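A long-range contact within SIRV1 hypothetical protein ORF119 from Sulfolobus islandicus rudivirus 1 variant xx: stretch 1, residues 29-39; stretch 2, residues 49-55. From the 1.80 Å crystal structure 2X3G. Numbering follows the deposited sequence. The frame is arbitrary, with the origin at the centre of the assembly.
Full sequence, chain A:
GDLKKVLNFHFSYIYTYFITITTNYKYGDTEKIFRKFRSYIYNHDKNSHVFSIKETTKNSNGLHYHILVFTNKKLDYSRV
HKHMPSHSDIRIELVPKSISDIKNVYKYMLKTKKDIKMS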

ATOM      1  N   ASP A  29     -10.532  15.765  -3.692  1.00 44.03           N
ATOM      2  CA  ASP A  29     -11.312  14.547  -3.639  1.00 44.29           C
ATOM      3  C   ASP A  29     -10.761  13.566  -4.664  1.00 41.96           C
ATOM      4  O   ASP A  29     -11.118  13.618  -5.838  1.00 41.08           O
ATOM      5  CB  ASP A  29     -12.779  14.893  -3.914  1.00 45.96           C
ATOM      6  CG  ASP A  29     -13.718  13.719  -3.695  1.00 46.90           C
ATOM      7  OD1 ASP A  29     -13.236  12.566  -3.579  1.00 45.97           O
ATOM      8  OD2 ASP A  29     -14.946  13.963  -3.643  1.00 49.22           O
ATOM      9  N   THR A  30      -9.891  12.671  -4.209  1.00 41.26           N
ATOM     10  CA  THR A  30      -9.211  11.747  -5.113  1.00 39.17           C
ATOM     11  C   THR A  30     -10.197  10.792  -5.802  1.00 38.92           C
ATOM     12  O   THR A  30      -9.925  10.314  -6.910  1.00 37.32           O
ATOM     13  CB  THR A  30      -8.078  10.962  -4.390  1.00 38.84           C
ATOM     14  OG1 THR A  30      -7.090  11.883  -3.901  1.00 38.92           O
ATOM     15  CG2 THR A  30      -7.401   9.958  -5.345  1.00 36.66           C
ATOM     16  N   GLU A  31     -11.336  10.522  -5.165  1.00 40.55           N
ATOM     17  CA  GLU A  31     -12.367   9.711  -5.799  1.00 40.61           C
ATOM     18  C   GLU A  31     -12.928  10.438  -7.012  1.00 39.49           C
ATOM     19  O   GLU A  31     -12.966   9.887  -8.110  1.00 37.99           O
ATOM     20  CB  GLU A  31     -13.509   9.388  -4.834  1.00 43.17           C
ATOM     21  CG  GLU A  31     -13.145   8.444  -3.705  1.00 45.35           C
ATOM     22  CD  GLU A  31     -14.369   7.845  -3.025  1.00 48.09           C
ATOM     23  OE1 GLU A  31     -14.237   6.750  -2.427  1.00 52.32           O
ATOM     24  OE2 GLU A  31     -15.466   8.461  -3.085  1.00 53.08           O
ATOM     25  N   LYS A  32     -13.359  11.678  -6.795  1.00 39.95           N
ATOM     26  CA  LYS A  32     -13.965  12.492  -7.850  1.00 39.64           C
ATOM     27  C   LYS A  32     -12.978  12.752  -8.984  1.00 37.05           C
ATOM     28  O   LYS A  32     -13.347  12.689 -10.160  1.00 35.48           O
ATOM     29  CB  LYS A  32     -14.457  13.816  -7.273  1.00 41.69           C
ATOM     30  CG  LYS A  32     -15.510  14.523  -8.123  1.00 42.99           C
ATOM     31  CD  LYS A  32     -16.214  15.619  -7.327  1.00 45.70           C
ATOM     32  CE  LYS A  32     -17.665  15.806  -7.773  1.00 48.06           C
ATOM     33  NZ  LYS A  32     -18.454  16.626  -6.807  1.00 50.64           N
ATOM     34  N   ILE A  33     -11.727  13.036  -8.615  1.00 35.77           N
ATOM     35  CA  ILE A  33     -10.646  13.273  -9.578  1.00 33.74           C
ATOM     36  C   ILE A  33     -10.447  12.072 -10.472  1.00 31.06           C
ATOM     37  O   ILE A  33     -10.492  12.188 -11.690  1.00 29.54           O
ATOM     38  CB  ILE A  33      -9.291  13.581  -8.866  1.00 33.79           C
ATOM     39  CG1 ILE A  33      -9.358  14.921  -8.127  1.00 35.76           C
ATOM     40  CG2 ILE A  33      -8.149  13.618  -9.857  1.00 31.55           C
ATOM     41  CD1 ILE A  33      -8.512  14.947  -6.871  1.00 36.75           C
ATOM     42  N   PHE A  34     -10.193  10.920  -9.862  1.00 30.22           N
ATOM     43  CA  PHE A  34      -9.950   9.693 -10.616  1.00 28.34           C
ATOM     44  C   PHE A  34     -11.174   9.305 -11.453  1.00 27.87           C
ATOM     45  O   PHE A  34     -11.034   8.916 -12.608  1.00 26.85           O
ATOM     46  CB  PHE A  34      -9.579   8.535  -9.676  1.00 28.48           C
ATOM     47  CG  PHE A  34      -8.138   8.534  -9.196  1.00 28.37           C
ATOM     48  CD1 PHE A  34      -7.250   9.569  -9.493  1.00 28.99           C
ATOM     49  CD2 PHE A  34      -7.684   7.498  -8.393  1.00 28.67           C
ATOM     50  CE1 PHE A  34      -5.937   9.536  -9.030  1.00 28.01           C
ATOM     51  CE2 PHE A  34      -6.360   7.470  -7.922  1.00 27.98           C
ATOM     52  CZ  PHE A  34      -5.495   8.484  -8.240  1.00 27.30           C
ATOM     53  N   ARG A  35     -12.360   9.382 -10.864  1.00 29.51           N
ATOM     54  CA  ARG A  35     -13.589   9.077 -11.594  1.00 29.67           C
ATOM     55  C   ARG A  35     -13.763   9.957 -12.828  1.00 28.32           C
ATOM     56  O   ARG A  35     -13.987   9.460 -13.931  1.00 27.27           O
ATOM     57  CB  ARG A  35     -14.807   9.218 -10.689  1.00 31.60           C
ATOM     58  CG  ARG A  35     -16.120   9.129 -11.448  1.00 33.89           C
ATOM     59  CD  ARG A  35     -17.302   9.096 -10.522  1.00 35.99           C
ATOM     60  NE  ARG A  35     -17.487  10.334  -9.755  1.00 38.65           N
ATOM     61  CZ  ARG A  35     -17.943  11.485 -10.255  1.00 39.40           C
ATOM     62  NH1 ARG A  35     -18.247  11.611 -11.544  1.00 39.14           N
ATOM     63  NH2 ARG A  35     -18.090  12.526  -9.455  1.00 41.02           N
ATOM     64  N   LYS A  36     -13.658  11.265 -12.642  1.00 28.25           N
ATOM     65  CA  LYS A  36     -13.819  12.191 -13.757  1.00 27.97           C
ATOM     66  C   LYS A  36     -12.715  12.040 -14.796  1.00 25.29           C
ATOM     67  O   LYS A  36     -12.959  12.192 -15.997  1.00 24.74           O
ATOM     68  CB  LYS A  36     -13.878  13.637 -13.269  1.00 29.36           C
ATOM     69  CG  LYS A  36     -15.232  14.035 -12.706  1.00 32.04           C
ATOM     70  CD  LYS A  36     -15.366  15.536 -12.600  1.00 34.05           C
ATOM     71  CE  LYS A  36     -16.826  15.958 -12.691  1.00 37.79           C
ATOM     72  NZ  LYS A  36     -17.074  17.275 -12.060  1.00 39.75           N
ATOM     73  N   PHE A  37     -11.499  11.748 -14.338  1.00 23.81           N
ATOM     74  CA  PHE A  37     -10.415  11.420 -15.253  1.00 21.63           C
ATOM     75  C   PHE A  37     -10.763  10.154 -16.038  1.00 20.68           C
ATOM     76  O   PHE A  37     -10.569  10.093 -17.242  1.00 19.81           O
ATOM     77  CB  PHE A  37      -9.084  11.242 -14.506  1.00 21.53           C
ATOM     78  CG  PHE A  37      -7.924  10.977 -15.409  1.00 19.80           C
ATOM     79  CD1 PHE A  37      -7.253  12.022 -16.029  1.00 21.95           C
ATOM     80  CD2 PHE A  37      -7.498   9.684 -15.653  1.00 20.30           C
ATOM     81  CE1 PHE A  37      -6.191  11.766 -16.883  1.00 21.08           C
ATOM     82  CE2 PHE A  37      -6.459   9.444 -16.511  1.00 18.52           C
ATOM     83  CZ  PHE A  37      -5.809  10.469 -17.117  1.00 19.58           C
ATOM     84  N   ARG A  38     -11.259   9.132 -15.357  1.00 20.28           N
ATOM     85  CA  ARG A  38     -11.584   7.881 -16.037  1.00 20.05           C
ATOM     86  C   ARG A  38     -12.666   8.096 -17.078  1.00 20.86           C
ATOM     87  O   ARG A  38     -12.626   7.484 -18.163  1.00 21.33           O
ATOM     88  CB  ARG A  38     -12.043   6.808 -15.042  1.00 20.59           C
ATOM     89  CG  ARG A  38     -10.900   5.971 -14.494  1.00 19.77           C
ATOM     90  CD  ARG A  38     -11.414   4.780 -13.677  1.00 21.11           C
ATOM     91  NE  ARG A  38     -10.291   3.865 -13.422  1.00 20.78           N
ATOM     92  CZ  ARG A  38      -9.450   3.981 -12.404  1.00 22.88           C
ATOM     93  NH1 ARG A  38      -9.589   4.961 -11.515  1.00 25.08           N
ATOM     94  NH2 ARG A  38      -8.441   3.124 -12.293  1.00 21.72           N
ATOM     95  N   SER A  39     -13.621   8.954 -16.736  1.00 21.97           N
ATOM     96  CA  SER A  39     -14.737   9.296 -17.630  1.00 23.37           C
ATOM     97  C   SER A  39     -14.272  10.061 -18.889  1.00 22.49           C
ATOM     98  O   SER A  39     -14.722   9.780 -19.995  1.00 21.53           O
ATOM     99  CB  SER A  39     -15.801  10.062 -16.868  1.00 25.34           C
ATOM    100  OG  SER A  39     -16.442   9.225 -15.894  1.00 25.74           O
ATOM    101  N   HIS A  49      -8.519   1.305 -20.927  1.00 16.86           N
ATOM    102  CA  HIS A  49      -8.412   0.872 -19.528  1.00 17.37           C
ATOM    103  C   HIS A  49      -7.502   1.790 -18.746  1.00 16.49           C
ATOM    104  O   HIS A  49      -6.573   2.376 -19.291  1.00 15.61           O
ATOM    105  CB  HIS A  49      -7.883  -0.552 -19.461  1.00 18.04           C
ATOM    106  CG  HIS A  49      -8.832  -1.553 -20.035  1.00 19.65           C
ATOM    107  ND1 HIS A  49     -10.029  -1.875 -19.431  1.00 21.34           N
ATOM    108  CD2 HIS A  49      -8.779  -2.275 -21.179  1.00 20.74           C
ATOM    109  CE1 HIS A  49     -10.666  -2.769 -20.170  1.00 21.99           C
ATOM    110  NE2 HIS A  49      -9.926  -3.035 -21.233  1.00 20.28           N
ATOM    111  N   VAL A  50      -7.785   1.937 -17.463  1.00 16.52           N
ATOM    112  CA  VAL A  50      -7.032   2.868 -16.628  1.00 16.62           C
ATOM    113  C   VAL A  50      -6.733   2.174 -15.319  1.00 16.90           C
ATOM    114  O   VAL A  50      -7.635   1.627 -14.680  1.00 17.68           O
ATOM    115  CB  VAL A  50      -7.787   4.159 -16.359  1.00 17.62           C
ATOM    116  CG1 VAL A  50      -6.967   5.088 -15.446  1.00 17.31           C
ATOM    117  CG2 VAL A  50      -8.119   4.884 -17.672  1.00 17.08           C
ATOM    118  N   PHE A  51      -5.447   2.139 -14.980  1.00 16.71           N
ATOM    119  CA  PHE A  51      -4.961   1.567 -13.737  1.00 17.42           C
ATOM    120  C   PHE A  51      -4.417   2.731 -12.925  1.00 17.54           C
ATOM    121  O   PHE A  51      -3.668   3.534 -13.456  1.00 16.42           O
ATOM    122  CB  PHE A  51      -3.868   0.552 -14.038  1.00 17.87           C
ATOM    123  CG  PHE A  51      -3.342  -0.155 -12.836  1.00 18.35           C
ATOM    124  CD1 PHE A  51      -4.200  -0.836 -11.980  1.00 20.37           C
ATOM    125  CD2 PHE A  51      -1.984  -0.206 -12.587  1.00 20.10           C
ATOM    126  CE1 PHE A  51      -3.714  -1.492 -10.872  1.00 21.67           C
ATOM    127  CE2 PHE A  51      -1.487  -0.880 -11.491  1.00 18.68           C
ATOM    128  CZ  PHE A  51      -2.353  -1.521 -10.624  1.00 22.55           C
ATOM    129  N   SER A  52      -4.831   2.838 -11.666  1.00 17.75           N
ATOM    130  CA  SER A  52      -4.504   4.006 -10.863  1.00 18.67           C
ATOM    131  C   SER A  52      -4.070   3.608  -9.477  1.00 19.64           C
ATOM    132  O   SER A  52      -4.562   2.620  -8.924  1.00 19.79           O
ATOM    133  CB  SER A  52      -5.710   4.952 -10.777  1.00 18.57           C
ATOM    134  OG  SER A  52      -6.760   4.416  -9.968  1.00 20.79           O
ATOM    135  N   ILE A  53      -3.137   4.399  -8.935  1.00 20.43           N
ATOM    136  CA  ILE A  53      -2.614   4.233  -7.586  1.00 22.04           C
ATOM    137  C   ILE A  53      -2.568   5.606  -6.928  1.00 22.77           C
ATOM    138  O   ILE A  53      -2.074   6.557  -7.530  1.00 21.47           O
ATOM    139  CB  ILE A  53      -1.164   3.682  -7.612  1.00 21.75           C
ATOM    140  CG1 ILE A  53      -1.081   2.388  -8.424  1.00 22.80           C
ATOM    141  CG2 ILE A  53      -0.648   3.458  -6.191  1.00 24.27           C
ATOM    142  CD1 ILE A  53      -1.801   1.251  -7.788  1.00 24.05           C
ATOM    143  N   LYS A  54      -3.110   5.719  -5.720  1.00 24.85           N
ATOM    144  CA  LYS A  54      -2.869   6.887  -4.866  1.00 26.89           C
ATOM    145  C   LYS A  54      -1.888   6.449  -3.786  1.00 28.53           C
ATOM    146  O   LYS A  54      -2.160   5.488  -3.054  1.00 28.37           O
ATOM    147  CB  LYS A  54      -4.172   7.404  -4.234  1.00 27.94           C
ATOM    148  CG  LYS A  54      -3.996   8.475  -3.147  1.00 29.78           C
ATOM    149  CD  LYS A  54      -5.282   8.675  -2.344  1.00 32.35           C
ATOM    150  CE  LYS A  54      -5.140   9.718  -1.247  1.00 35.76           C
ATOM    151  NZ  LYS A  54      -5.131   9.136   0.131  1.00 39.61           N
ATOM    152  N   GLU A  55      -0.752   7.144  -3.697  1.00 29.00           N
ATOM    153  CA  GLU A  55       0.247   6.879  -2.665  1.00 31.12           C
ATOM    154  C   GLU A  55       0.014   7.814  -1.507  1.00 33.45           C
ATOM    155  O   GLU A  55       0.009   9.023  -1.699  1.00 33.27           O
ATOM    156  CB  GLU A  55       1.670   7.115  -3.179  1.00 30.56           C
ATOM    157  CG  GLU A  55       2.104   6.192  -4.288  1.00 28.99           C
ATOM    158  CD  GLU A  55       3.603   6.225  -4.523  1.00 29.52           C
ATOM    159  OE1 GLU A  55       4.257   7.209  -4.100  1.00 32.73           O
ATOM    160  OE2 GLU A  55       4.128   5.263  -5.128  1.00 28.54           O
TER

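How do the two backbones lie against each other? The helix from T30 onward packs along the strand that runs through V50 to K54, nearly antiparallel, their directions 160° apart and their axes 9.8 Å away at closest approach. The register steps by four residues along the helix and two along the strand: T30 faces K54, F34 faces S52 and R38 faces V50. One helical turn thus matches one two-residue repeat of the strand, whose V50, S52 and K54 point toward the helix while F51 and I53 point away. At the start of the helix, D29 OD1 caps through weak bonds from E31 N (3.2 Å) and K32 N (3.3 Å).

Which residue supplies the polar link? The CA-to-CB bond of R38 points sideways, but the long, extended side chain brings its guanidinium to the strand. R38 NH2 donates to V50 O at 2.9 Å and to S52 OG at 3.1 Å, and R38 NH1 reaches the same S52 OG at 3.3 Å. The serine oxygen lies at the guanidinium edge, where the N-H groups point, while V50 CG1 covers one face. V50 meets the arginine twice, with its backbone carbonyl and with its apolar side chain; only the second depends on its being valine.

What fills the middle? The F34 ring leans on S52, whose CB sits over one face, 4.3 Å from the ring centroid, in a CH-pi contact. The ring comes close to the small S52 side chain, with F34 CD2 3.6 Å from S52 OG, and the same OG accepts from R38. V50 and S52 are both buried in the structure, and the buried S52 hydroxyl has a polar partner in R38.

How does the contact finish near T30? The methyl T30 CG2 rests 3.9 Å from K54 CD, so the lysine contributes its aliphatic chain here while its end leads away. Altogether the two stretches bury 383 Å², with R38 and V50 the most heavily covered.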